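Side-chain contacts in ATP-dependent RNA helicase HrpB (Escherichia coli, PDB 6EUD), which hydrolyses ATP to ADP and phosphate as a DExH-box RNA helicase and binds single-stranded RNA: residues A[86-91]-A[445-450]; A[417-422]-A[469-474]; A[719-722]-A[728-731]. All blocks are in the same frame, centred on the assembly; numbering follows the deposited sequence.

Contact 1. Residues A[86-91]-A[445-450]; sequences RMRAQN and ILEEPP
Arg88 reaches from the turn between strand 83-87 and strand 90-92 to two consecutive carboxylates at the C-terminal end of helix 433-447. Its NH2 does the work. Near the guanidinium plane, at the edge, Arg88 NH2 meets Glu448 OE1 at 3.4 Å in a salt bridge, the two flat groups being turned 56° apart. Glu447 OE1 sits instead over one face, 3.9 Å from Arg88 NH2; in this long salt bridge the oxygen stands where the N-H groups do not aim, so only the opposite charges attract. A water fills in, donating a hydrogen bond to Glu447 OE1 at 2.7 Å and accepting a weak one from Arg88 NH2 at 2.9 Å. The arginine chain bends at chi3 (90°), which turns the guanidinium across the two acids. The stronger partner of Glu447 OE1 is Arg471 on helix 466-479, so that carboxylate is shared between two arginines. The backbone of the turn is also engaged: Met87 N bonds to Gln90 O at 2.7 Å, Arg88 N to the carboxylate of Glu104, and Arg88 O accepts from Gln474 NE2. Beyond the helix, Glu448 O accepts from the indole of Trp468. The link from the ATP-binding helicase domain to this helix end is thus held by charge and one bridging water, not by a well-aimed N-H...O bond between Arg88 and either acid.

Contact 2. Residues A[417-422]-A[469-474]; sequences LGNDPR and QQRSQQ
Asn419, in the short link between helix 409-417 and helix 421-429, and Arg471 of helix 466-479 meet through their polar ends, Asn419 OD1 lying 3.0 Å from Arg471 NH2. The two side chains run past each other in opposite directions, with the amide and guanidinium planes 59° apart. On the packed side Asn419 is buried against Ala424 and Leu427 of the following helix and Leu475 of the partner helix, while Arg471 rests on Ala444. The arginine chain starts with CG anti to N (chi1 178°) and then bends at chi2, returning along its own helix to Gln474. Arg471 NH1 donates to Gln474 OE1 at 2.7 Å; the acceptor lies in the guanidinium plane, but the donor stands above the carbonyl plane, 71° out of it. NE of Arg471 pairs with Glu447 in a salt bridge. In the helical region after the second helicase domain, helix 409-417 ends at Gly418, with positive phi, and the chain passes through Asn419 to Asp420, the N-cap of helix 421-429, whose OD2 accepts from Leu423 N. Cutting Arg471 back to an alanine is likely to leave the Glu447 carboxylate without its close charged mate and Gln474 OE1 without the NH1 donor. The solvent side is looser: Asp420, next to buried Asn419, is exposed and does not join the contact.

Contact 3. Residues A[719-722]-A[728-731]; sequences AIRY and PALA
Arg721 and Ala729 form an antiparallel hydrogen-bonded pair, Arg721 N donating to Ala729 O at 2.8 Å (172°) and Ala729 N returning a bond to Arg721 O at 3.0 Å, on short strand segments whose axes approach to 4.8 Å with 136° between their N-to-C directions. Two longer CA-H...O contacts, from Ile720 to Ala729 O and from Pro728 to Arg721 O, flank them. On the face holding Arg721 and Ala729, the arginine chain folds back through bends at chi2 and chi3 and lays one face of its guanidinium over the alanine methyl, Arg721 NH1 lying 3.8 Å from Ala729 CB. Arg721 NH2 forms a salt bridge with Glu756 on strand 751-758. The other face is apolar. Chi1 of -63° puts Ile720 CG1 beside the backbone N, 3.7 Å from Leu730 CD1. Ile720 CG2, anti to that N, lies alongside the proline ring, 3.9 Å from Pro728 CB. Ile720 CG2 also covers one face of the Tyr722 ring toward its rim, and Tyr722 CD1 comes within 4.1 Å of Pro728 CB. The phenol is anchored by its OH to Pro707 O, while Ile746 and Trp646 pack around this cluster. The arrangement is that of an antiparallel beta hairpin, strands 717-721 and 729-733, with an apolar cluster on the face of Ile720 and Leu730, in the mixed sheet of the ATP-dependent helicase C-terminal family region (667-799).

In the fold
Following the chain from the N terminus, 86-91 comes first, in the ATP-binding helicase domain, and contact 1 closes only when the chain has run through the second helicase domain to 445-450. Before that closure contact 2 opens at 417-422; it closes after it, at 469-474, so the two loops cross. Their centres lie 8 Å apart. Helix 466-479, which carries one side of contact 2, also touches both sides of contact 1, through Arg471 to Glu447 and Gln474 to Arg88, tying the first helicase domain to the helical region after the second. Contact 3 follows in series much later, a short hairpin closure near the C terminus. Its centre lies about 70 Å from that of contact 1, on the opposite side of the chain's centre.

Contact 1. Residues A[86-91]-A[445-450]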
ATOM      1  N   ARG A  86      13.399  15.531  22.143  1.00 91.91           N
ATOM      2  CA  ARG A  86      11.940  15.681  22.120  1.00 91.68           C
ATOM      3  C   ARG A  86      11.277  14.365  21.707  1.00 90.54           C
ATOM      4  O   ARG A  86      11.755  13.684  20.797  1.00 88.46           O
ATOM      5  CB  ARG A  86      11.516  16.788  21.154  1.00 87.92           C
ATOM      6  CG  ARG A  86      11.980  18.168  21.528  1.00 88.48           C
ATOM      7  CD  ARG A  86      11.572  19.169  20.472  1.00 85.48           C
ATOM      8  NE  ARG A  86      12.206  20.458  20.707  1.00 87.65           N
ATOM      9  CZ  ARG A  86      11.694  21.399  21.488  1.00 91.92           C
ATOM     10  NH1 ARG A  86      10.538  21.184  22.096  1.00 91.85           N
ATOM     11  NH2 ARG A  86      12.337  22.546  21.663  1.00 97.10           N
ATOM     12  N   MET A  87      10.173  14.013  22.361  1.00 90.30           N
ATOM     13  CA  MET A  87       9.446  12.788  22.029  1.00 88.32           C
ATOM     14  C   MET A  87       7.946  13.059  21.863  1.00 90.51           C
ATOM     15  O   MET A  87       7.501  14.206  21.959  1.00 94.25           O
ATOM     16  CB  MET A  87       9.685  11.722  23.102  1.00 91.16           C
ATOM     17  CG  MET A  87      11.082  11.108  23.089  1.00 89.90           C
ATOM     18  SD  MET A  87      11.911  11.097  24.698  1.00162.05           S
ATOM     19  CE  MET A  87      10.656  10.359  25.740  1.00163.35           C
ATOM     20  N   ARG A  88       7.169  12.006  21.620  1.00 88.24           N
ATOM     21  CA  ARG A  88       5.726  12.150  21.424  1.00 89.98           C
ATOM     22  C   ARG A  88       4.992  12.603  22.690  1.00 92.83           C
ATOM     23  O   ARG A  88       3.934  13.227  22.608  1.00 97.11           O
ATOM     24  CB  ARG A  88       5.116  10.837  20.921  1.00 93.50           C
ATOM     25  CG  ARG A  88       3.648  10.959  20.516  1.00 98.43           C
ATOM     26  CD  ARG A  88       3.188   9.790  19.663  1.00100.32           C
ATOM     27  NE  ARG A  88       2.668   8.692  20.469  1.00108.65           N
ATOM     28  CZ  ARG A  88       2.120   7.589  19.965  1.00110.09           C
ATOM     29  NH1 ARG A  88       2.022   7.436  18.649  1.00107.56           N
ATOM     30  NH2 ARG A  88       1.673   6.637  20.778  1.00113.48           N
ATOM     31  N   ALA A  89       5.543  12.289  23.856  1.00 91.73           N
ATOM     32  CA  ALA A  89       4.888  12.646  25.107  1.00 93.80           C
ATOM     33  C   ALA A  89       5.877  13.151  26.139  1.00 95.24           C
ATOM     34  O   ALA A  89       5.641  12.997  27.332  1.00 98.41           O
ATOM     35  CB  ALA A  89       4.111  11.457  25.669  1.00 94.15           C
ATOM     36  N   GLN A  90       6.971  13.753  25.679  1.00 94.13           N
ATOM     37  CA  GLN A  90       7.968  14.337  26.575  1.00 98.06           C
ATOM     38  C   GLN A  90       8.883  15.337  25.857  1.00 98.92           C
ATOM     39  O   GLN A  90       9.300  15.100  24.726  1.00 96.66           O
ATOM     40  CB  GLN A  90       8.802  13.232  27.223  1.00 99.28           C
ATOM     41  CG  GLN A  90       9.927  13.740  28.107  1.00107.70           C
ATOM     42  CD  GLN A  90      10.456  12.675  29.047  1.00117.59           C
ATOM     43  OE1 GLN A  90       9.927  11.564  29.102  1.00120.64           O
ATOM     44  NE2 GLN A  90      11.499  13.013  29.800  1.00123.28           N
ATOM     45  N   ASN A  91       9.185  16.454  26.517  1.00104.35           N
ATOM     46  CA  ASN A  91      10.126  17.441  25.985  1.00107.18           C
ATOM     47  C   ASN A  91      11.236  17.807  26.973  1.00116.03           C
ATOM     48  O   ASN A  91      10.992  17.963  28.171  1.00129.40           O
ATOM     49  CB  ASN A  91       9.387  18.707  25.556  1.00110.45           C
ATOM     50  CG  ASN A  91       8.811  18.593  24.163  1.00111.84           C
ATOM     51  OD1 ASN A  91       9.343  19.163  23.210  1.00112.62           O
ATOM     52  ND2 ASN A  91       7.718  17.850  24.036  1.00112.70           N
ATOM     53  N   ILE A 445      -5.954   5.328  24.639  1.00 29.85           N
ATOM     54  CA  ILE A 445      -6.049   3.875  24.705  1.00 34.02           C
ATOM     55  C   ILE A 445      -5.689   3.188  23.383  1.00 37.71           C
ATOM     56  O   ILE A 445      -4.856   2.281  23.361  1.00 35.14           O
ATOM     57  CB  ILE A 445      -7.463   3.433  25.114  1.00 33.03           C
ATOM     58  CG1 ILE A 445      -7.753   3.924  26.526  1.00 26.60           C
ATOM     59  CG2 ILE A 445      -7.582   1.905  25.037  1.00 27.23           C
ATOM     60  CD1 ILE A 445      -9.143   3.638  26.981  1.00 38.25           C
ATOM     61  N   LEU A 446      -6.322   3.599  22.285  1.00 39.59           N
ATOM     62  CA  LEU A 446      -6.056   2.965  20.982  1.00 34.79           C
ATOM     63  C   LEU A 446      -4.598   3.141  20.504  1.00 35.80           C
ATOM     64  O   LEU A 446      -4.074   2.291  19.790  1.00 38.62           O
ATOM     65  CB  LEU A 446      -7.052   3.497  19.937  1.00 28.11           C
ATOM     66  CG  LEU A 446      -8.493   3.064  20.246  1.00 27.64           C
ATOM     67  CD1 LEU A 446      -9.535   3.668  19.295  1.00 29.05           C
ATOM     68  CD2 LEU A 446      -8.596   1.545  20.225  1.00 27.22           C
ATOM     69  N   GLU A 447      -3.941   4.227  20.917  1.00 40.35           N
ATOM     70  CA  GLU A 447      -2.508   4.445  20.652  1.00 41.19           C
ATOM     71  C   GLU A 447      -1.573   3.534  21.468  1.00 45.62           C
ATOM     72  O   GLU A 447      -0.485   3.177  21.017  1.00 43.28           O
ATOM     73  CB  GLU A 447      -2.132   5.907  20.942  1.00 37.53           C
ATOM     74  CG  GLU A 447      -2.592   6.889  19.907  1.00 38.84           C
ATOM     75  CD  GLU A 447      -2.243   8.344  20.238  1.00 45.77           C
ATOM     76  OE1 GLU A 447      -1.626   8.650  21.302  1.00 44.09           O
ATOM     77  OE2 GLU A 447      -2.592   9.196  19.397  1.00 46.18           O
ATOM     78  N   GLU A 448      -1.980   3.221  22.697  1.00 50.24           N
ATOM     79  CA  GLU A 448      -1.191   2.386  23.601  1.00 49.25           C
ATOM     80  C   GLU A 448      -2.125   1.422  24.300  1.00 41.26           C
ATOM     81  O   GLU A 448      -2.463   1.621  25.467  1.00 38.98           O
ATOM     82  CB  GLU A 448      -0.427   3.233  24.620  1.00 59.21           C
ATOM     83  CG  GLU A 448       0.988   2.748  24.845  1.00 77.54           C
ATOM     84  CD  GLU A 448       1.869   2.956  23.626  1.00 95.24           C
ATOM     85  OE1 GLU A 448       1.874   4.083  23.085  1.00103.86           O
ATOM     86  OE2 GLU A 448       2.538   1.987  23.197  1.00104.40           O
ATOM     87  N   PRO A 449      -2.574   0.388  23.564  1.00 39.53           N
ATOM     88  CA  PRO A 449      -3.575  -0.585  24.026  1.00 38.93           C
ATOM     89  C   PRO A 449      -3.135  -1.295  25.302  1.00 40.67           C
ATOM     90  O   PRO A 449      -1.937  -1.460  25.511  1.00 38.00           O
ATOM     91  CB  PRO A 449      -3.669  -1.584  22.852  1.00 38.70           C
ATOM     92  CG  PRO A 449      -3.150  -0.827  21.660  1.00 36.41           C
ATOM     93  CD  PRO A 449      -2.086   0.080  22.204  1.00 33.58           C
ATOM     94  N   PRO A 450      -4.094  -1.728  26.133  1.00 45.97           N
ATOM     95  CA  PRO A 450      -3.787  -2.548  27.307  1.00 51.08           C
ATOM     96  C   PRO A 450      -2.981  -3.769  26.888  1.00 56.95           C
ATOM     97  O   PRO A 450      -3.089  -4.214  25.734  1.00 53.09           O
ATOM     98  CB  PRO A 450      -5.165  -2.976  27.820  1.00 49.65           C
ATOM     99  CG  PRO A 450      -6.124  -2.071  27.195  1.00 45.45           C
ATOM    100  CD  PRO A 450      -5.543  -1.644  25.888  1.00 43.15           C
TER
HETATM  101  O   HOH W   1       0.266   7.760  22.993  1.00 29.84           O

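Contact 2. Residues A[417-422]-A[469-474]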
ATOM      1  N   LEU A 417      -3.918  18.392  15.024  1.00 46.64           N
ATOM      2  CA  LEU A 417      -3.686  17.448  16.116  1.00 44.90           C
ATOM      3  C   LEU A 417      -2.457  16.583  15.870  1.00 44.77           C
ATOM      4  O   LEU A 417      -1.757  16.205  16.811  1.00 50.57           O
ATOM      5  CB  LEU A 417      -4.898  16.541  16.342  1.00 43.73           C
ATOM      6  CG  LEU A 417      -6.209  17.168  16.782  1.00 46.12           C
ATOM      7  CD1 LEU A 417      -7.178  16.063  17.095  1.00 43.60           C
ATOM      8  CD2 LEU A 417      -6.014  18.075  17.982  1.00 48.76           C
ATOM      9  N   GLY A 418      -2.208  16.254  14.607  1.00 41.91           N
ATOM     10  CA  GLY A 418      -0.999  15.535  14.225  1.00 40.25           C
ATOM     11  C   GLY A 418      -1.103  14.057  14.508  1.00 42.33           C
ATOM     12  O   GLY A 418      -0.169  13.301  14.341  1.00 45.82           O
ATOM     13  N   ASN A 419      -2.288  13.668  14.933  1.00 42.61           N
ATOM     14  CA  ASN A 419      -2.610  12.343  15.405  1.00 39.28           C
ATOM     15  C   ASN A 419      -2.795  11.340  14.274  1.00 35.07           C
ATOM     16  O   ASN A 419      -2.844  11.738  13.099  1.00 31.62           O
ATOM     17  CB  ASN A 419      -3.913  12.437  16.220  1.00 42.26           C
ATOM     18  CG  ASN A 419      -3.834  11.682  17.469  1.00 48.80           C
ATOM     19  OD1 ASN A 419      -2.742  11.472  17.982  1.00 59.91           O
ATOM     20  ND2 ASN A 419      -4.968  11.220  17.969  1.00 48.55           N
ATOM     21  N   ASP A 420      -2.965  10.057  14.606  1.00 29.56           N
ATOM     22  CA  ASP A 420      -3.501   9.146  13.605  1.00 33.54           C
ATOM     23  C   ASP A 420      -4.841   9.713  13.135  1.00 35.79           C
ATOM     24  O   ASP A 420      -5.682  10.047  13.970  1.00 34.30           O
ATOM     25  CB  ASP A 420      -3.706   7.732  14.131  1.00 35.35           C
ATOM     26  CG  ASP A 420      -4.592   6.906  13.198  1.00 41.56           C
ATOM     27  OD1 ASP A 420      -4.082   6.307  12.227  1.00 47.46           O
ATOM     28  OD2 ASP A 420      -5.815   6.884  13.411  1.00 42.11           O
ATOM     29  N   PRO A 421      -5.045   9.811  11.800  1.00 35.27           N
ATOM     30  CA  PRO A 421      -6.223  10.479  11.215  1.00 34.57           C
ATOM     31  C   PRO A 421      -7.574   9.983  11.727  1.00 32.71           C
ATOM     32  O   PRO A 421      -8.427  10.816  11.994  1.00 30.68           O
ATOM     33  CB  PRO A 421      -6.081  10.189   9.723  1.00 34.59           C
ATOM     34  CG  PRO A 421      -4.592  10.119   9.529  1.00 34.36           C
ATOM     35  CD  PRO A 421      -4.061   9.439  10.768  1.00 31.52           C
ATOM     36  N   ARG A 422      -7.766   8.676  11.861  1.00 26.01           N
ATOM     37  CA  ARG A 422      -9.005   8.152  12.428  1.00 30.16           C
ATOM     38  C   ARG A 422      -9.200   8.695  13.857  1.00 31.05           C
ATOM     39  O   ARG A 422     -10.277   9.144  14.213  1.00 35.17           O
ATOM     40  CB  ARG A 422      -9.002   6.612  12.408  1.00 29.80           C
ATOM     41  CG  ARG A 422      -8.954   6.011  10.984  1.00 35.83           C
ATOM     42  CD  ARG A 422      -8.766   4.461  10.957  1.00 24.61           C
ATOM     43  NE  ARG A 422     -10.015   3.807  10.619  1.00 36.33           N
ATOM     44  CZ  ARG A 422     -10.241   3.078   9.539  1.00 39.77           C
ATOM     45  NH1 ARG A 422      -9.285   2.828   8.662  1.00 42.30           N
ATOM     46  NH2 ARG A 422     -11.440   2.569   9.359  1.00 46.24           N
ATOM     47  N   GLN A 469      -3.883   9.021  30.866  1.00 52.59           N
ATOM     48  CA  GLN A 469      -4.314  10.332  31.331  1.00 53.62           C
ATOM     49  C   GLN A 469      -3.409  11.436  30.810  1.00 50.08           C
ATOM     50  O   GLN A 469      -3.901  12.438  30.299  1.00 50.89           O
ATOM     51  CB  GLN A 469      -4.403  10.368  32.851  1.00 62.08           C
ATOM     52  CG  GLN A 469      -5.161  11.553  33.359  1.00 80.58           C
ATOM     53  CD  GLN A 469      -5.865  11.298  34.666  1.00 98.22           C
ATOM     54  OE1 GLN A 469      -6.969  10.817  34.680  1.00108.84           O
ATOM     55  NE2 GLN A 469      -5.206  11.572  35.767  1.00103.81           N
ATOM     56  N   GLN A 470      -2.101  11.212  30.860  1.00 48.17           N
ATOM     57  CA  GLN A 470      -1.143  12.192  30.379  1.00 50.63           C
ATOM     58  C   GLN A 470      -1.364  12.479  28.905  1.00 45.89           C
ATOM     59  O   GLN A 470      -1.411  13.640  28.480  1.00 44.27           O
ATOM     60  CB  GLN A 470       0.283  11.706  30.615  1.00 57.98           C
ATOM     61  CG  GLN A 470       1.322  12.730  30.230  1.00 73.17           C
ATOM     62  CD  GLN A 470       2.738  12.244  30.469  1.00 85.13           C
ATOM     63  OE1 GLN A 470       3.173  11.235  29.906  1.00 87.00           O
ATOM     64  NE2 GLN A 470       3.463  12.956  31.326  1.00 94.56           N
ATOM     65  N   ARG A 471      -1.527  11.417  28.127  1.00 40.73           N
ATOM     66  CA  ARG A 471      -1.718  11.570  26.695  1.00 37.47           C
ATOM     67  C   ARG A 471      -3.018  12.304  26.395  1.00 34.95           C
ATOM     68  O   ARG A 471      -3.059  13.155  25.504  1.00 34.77           O
ATOM     69  CB  ARG A 471      -1.701  10.212  26.014  1.00 37.09           C
ATOM     70  CG  ARG A 471      -1.948  10.274  24.540  1.00 36.52           C
ATOM     71  CD  ARG A 471      -0.927  11.142  23.823  1.00 34.37           C
ATOM     72  NE  ARG A 471      -1.050  10.933  22.379  1.00 37.27           N
ATOM     73  CZ  ARG A 471      -0.525  11.730  21.453  1.00 41.42           C
ATOM     74  NH1 ARG A 471       0.135  12.830  21.806  1.00 43.44           N
ATOM     75  NH2 ARG A 471      -0.691  11.443  20.169  1.00 39.34           N
ATOM     76  N   SER A 472      -4.068  11.978  27.149  1.00 32.84           N
ATOM     77  CA  SER A 472      -5.361  12.643  27.000  1.00 40.92           C
ATOM     78  C   SER A 472      -5.257  14.153  27.173  1.00 41.74           C
ATOM     79  O   SER A 472      -5.789  14.912  26.350  1.00 37.13           O
ATOM     80  CB  SER A 472      -6.380  12.092  28.003  1.00 41.65           C
ATOM     81  OG  SER A 472      -6.614  10.727  27.755  1.00 46.85           O
ATOM     82  N   GLN A 473      -4.590  14.570  28.249  1.00 44.06           N
ATOM     83  CA  GLN A 473      -4.379  15.984  28.543  1.00 49.58           C
ATOM     84  C   GLN A 473      -3.632  16.670  27.391  1.00 43.85           C
ATOM     85  O   GLN A 473      -3.995  17.786  26.995  1.00 40.69           O
ATOM     86  CB  GLN A 473      -3.605  16.158  29.855  1.00 58.29           C
ATOM     87  CG  GLN A 473      -4.350  15.691  31.100  1.00 71.24           C
ATOM     88  CD  GLN A 473      -3.520  15.848  32.368  1.00 86.25           C
ATOM     89  OE1 GLN A 473      -2.285  15.866  32.321  1.00 92.75           O
ATOM     90  NE2 GLN A 473      -4.195  15.968  33.506  1.00 89.84           N
ATOM     91  N   GLN A 474      -2.609  15.990  26.853  1.00 36.89           N
ATOM     92  CA  GLN A 474      -1.836  16.503  25.708  1.00 41.91           C
ATOM     93  C   GLN A 474      -2.707  16.685  24.446  1.00 38.78           C
ATOM     94  O   GLN A 474      -2.636  17.710  23.750  1.00 37.25           O
ATOM     95  CB  GLN A 474      -0.649  15.581  25.404  1.00 45.21           C
ATOM     96  CG  GLN A 474       0.267  16.102  24.293  1.00 56.83           C
ATOM     97  CD  GLN A 474       1.333  15.100  23.872  1.00 64.38           C
ATOM     98  OE1 GLN A 474       1.175  13.893  24.052  1.00 62.83           O
ATOM     99  NE2 GLN A 474       2.430  15.603  23.313  1.00 67.52           N
TER

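Contact 3. Residues A[719-722]-A[728-731]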
ATOM      1  N   ALA A 719     -21.836  -6.026 -45.018  1.00 30.25           N
ATOM      2  CA  ALA A 719     -21.667  -5.898 -43.575  1.00 29.96           C
ATOM      3  C   ALA A 719     -20.275  -6.327 -43.145  1.00 31.48           C
ATOM      4  O   ALA A 719     -19.787  -7.375 -43.556  1.00 32.15           O
ATOM      5  CB  ALA A 719     -22.710  -6.726 -42.843  1.00 28.64           C
ATOM      6  N   ILE A 720     -19.635  -5.508 -42.325  1.00 27.36           N
ATOM      7  CA  ILE A 720     -18.392  -5.899 -41.693  1.00 31.81           C
ATOM      8  C   ILE A 720     -18.703  -6.615 -40.371  1.00 31.34           C
ATOM      9  O   ILE A 720     -19.551  -6.168 -39.606  1.00 30.59           O
ATOM     10  CB  ILE A 720     -17.505  -4.680 -41.451  1.00 31.16           C
ATOM     11  CG1 ILE A 720     -17.110  -4.037 -42.791  1.00 33.11           C
ATOM     12  CG2 ILE A 720     -16.298  -5.053 -40.614  1.00 30.95           C
ATOM     13  CD1 ILE A 720     -16.169  -2.834 -42.642  1.00 27.21           C
ATOM     14  N   ARG A 721     -18.031  -7.730 -40.118  1.00 32.10           N
ATOM     15  CA  ARG A 721     -18.277  -8.525 -38.927  1.00 31.11           C
ATOM     16  C   ARG A 721     -17.166  -8.261 -37.917  1.00 34.38           C
ATOM     17  O   ARG A 721     -16.024  -8.711 -38.077  1.00 37.18           O
ATOM     18  CB  ARG A 721     -18.362 -10.023 -39.287  1.00 36.18           C
ATOM     19  CG  ARG A 721     -18.926 -10.944 -38.188  1.00 41.58           C
ATOM     20  CD  ARG A 721     -18.256 -12.344 -38.215  1.00 55.26           C
ATOM     21  NE  ARG A 721     -18.194 -12.855 -39.577  1.00 56.94           N
ATOM     22  CZ  ARG A 721     -17.223 -13.621 -40.064  1.00 56.28           C
ATOM     23  NH1 ARG A 721     -16.195 -13.991 -39.309  1.00 49.97           N
ATOM     24  NH2 ARG A 721     -17.283 -14.006 -41.327  1.00 59.13           N
ATOM     25  N   TYR A 722     -17.479  -7.495 -36.883  1.00 32.06           N
ATOM     26  CA  TYR A 722     -16.464  -7.204 -35.886  1.00 25.37           C
ATOM     27  C   TYR A 722     -16.441  -8.283 -34.824  1.00 26.91           C
ATOM     28  O   TYR A 722     -17.403  -9.037 -34.646  1.00 30.40           O
ATOM     29  CB  TYR A 722     -16.699  -5.836 -35.248  1.00 29.31           C
ATOM     30  CG  TYR A 722     -16.527  -4.691 -36.215  1.00 29.40           C
ATOM     31  CD1 TYR A 722     -15.298  -4.069 -36.376  1.00 29.81           C
ATOM     32  CD2 TYR A 722     -17.595  -4.256 -36.999  1.00 32.75           C
ATOM     33  CE1 TYR A 722     -15.147  -3.027 -37.275  1.00 29.00           C
ATOM     34  CE2 TYR A 722     -17.455  -3.219 -37.880  1.00 29.57           C
ATOM     35  CZ  TYR A 722     -16.231  -2.611 -38.014  1.00 28.19           C
ATOM     36  OH  TYR A 722     -16.093  -1.589 -38.899  1.00 31.68           O
ATOM     37  N   PRO A 728     -11.515  -7.788 -38.204  1.00 35.32           N
ATOM     38  CA  PRO A 728     -12.824  -7.527 -38.811  1.00 34.21           C
ATOM     39  C   PRO A 728     -12.946  -8.253 -40.153  1.00 32.40           C
ATOM     40  O   PRO A 728     -12.003  -8.231 -40.969  1.00 31.68           O
ATOM     41  CB  PRO A 728     -12.841  -6.006 -38.979  1.00 34.71           C
ATOM     42  CG  PRO A 728     -11.380  -5.627 -39.048  1.00 33.66           C
ATOM     43  CD  PRO A 728     -10.650  -6.595 -38.185  1.00 32.72           C
ATOM     44  N   ALA A 729     -14.080  -8.911 -40.371  1.00 29.25           N
ATOM     45  CA  ALA A 729     -14.215  -9.750 -41.554  1.00 33.93           C
ATOM     46  C   ALA A 729     -15.282  -9.229 -42.510  1.00 33.77           C
ATOM     47  O   ALA A 729     -16.246  -8.572 -42.122  1.00 36.91           O
ATOM     48  CB  ALA A 729     -14.518 -11.181 -41.154  1.00 29.91           C
ATOM     49  N   LEU A 730     -15.106  -9.539 -43.777  1.00 33.97           N
ATOM     50  CA  LEU A 730     -16.059  -9.114 -44.780  1.00 33.71           C
ATOM     51  C   LEU A 730     -16.363 -10.262 -45.736  1.00 35.30           C
ATOM     52  O   LEU A 730     -15.513 -10.637 -46.551  1.00 38.92           O
ATOM     53  CB  LEU A 730     -15.506  -7.918 -45.547  1.00 35.86           C
ATOM     54  CG  LEU A 730     -16.471  -7.256 -46.516  1.00 35.93           C
ATOM     55  CD1 LEU A 730     -17.155  -6.065 -45.859  1.00 35.48           C
ATOM     56  CD2 LEU A 730     -15.720  -6.856 -47.743  1.00 32.39           C
ATOM     57  N   ALA A 731     -17.569 -10.818 -45.633  1.00 33.91           N
ATOM     58  CA  ALA A 731     -17.988 -11.913 -46.499  1.00 35.83           C
ATOM     59  C   ALA A 731     -18.585 -11.345 -47.769  1.00 39.79           C
ATOM     60  O   ALA A 731     -19.633 -10.703 -47.732  1.00 44.27           O
ATOM     61  CB  ALA A 731     -18.972 -12.802 -45.789  1.00 32.80           C
TER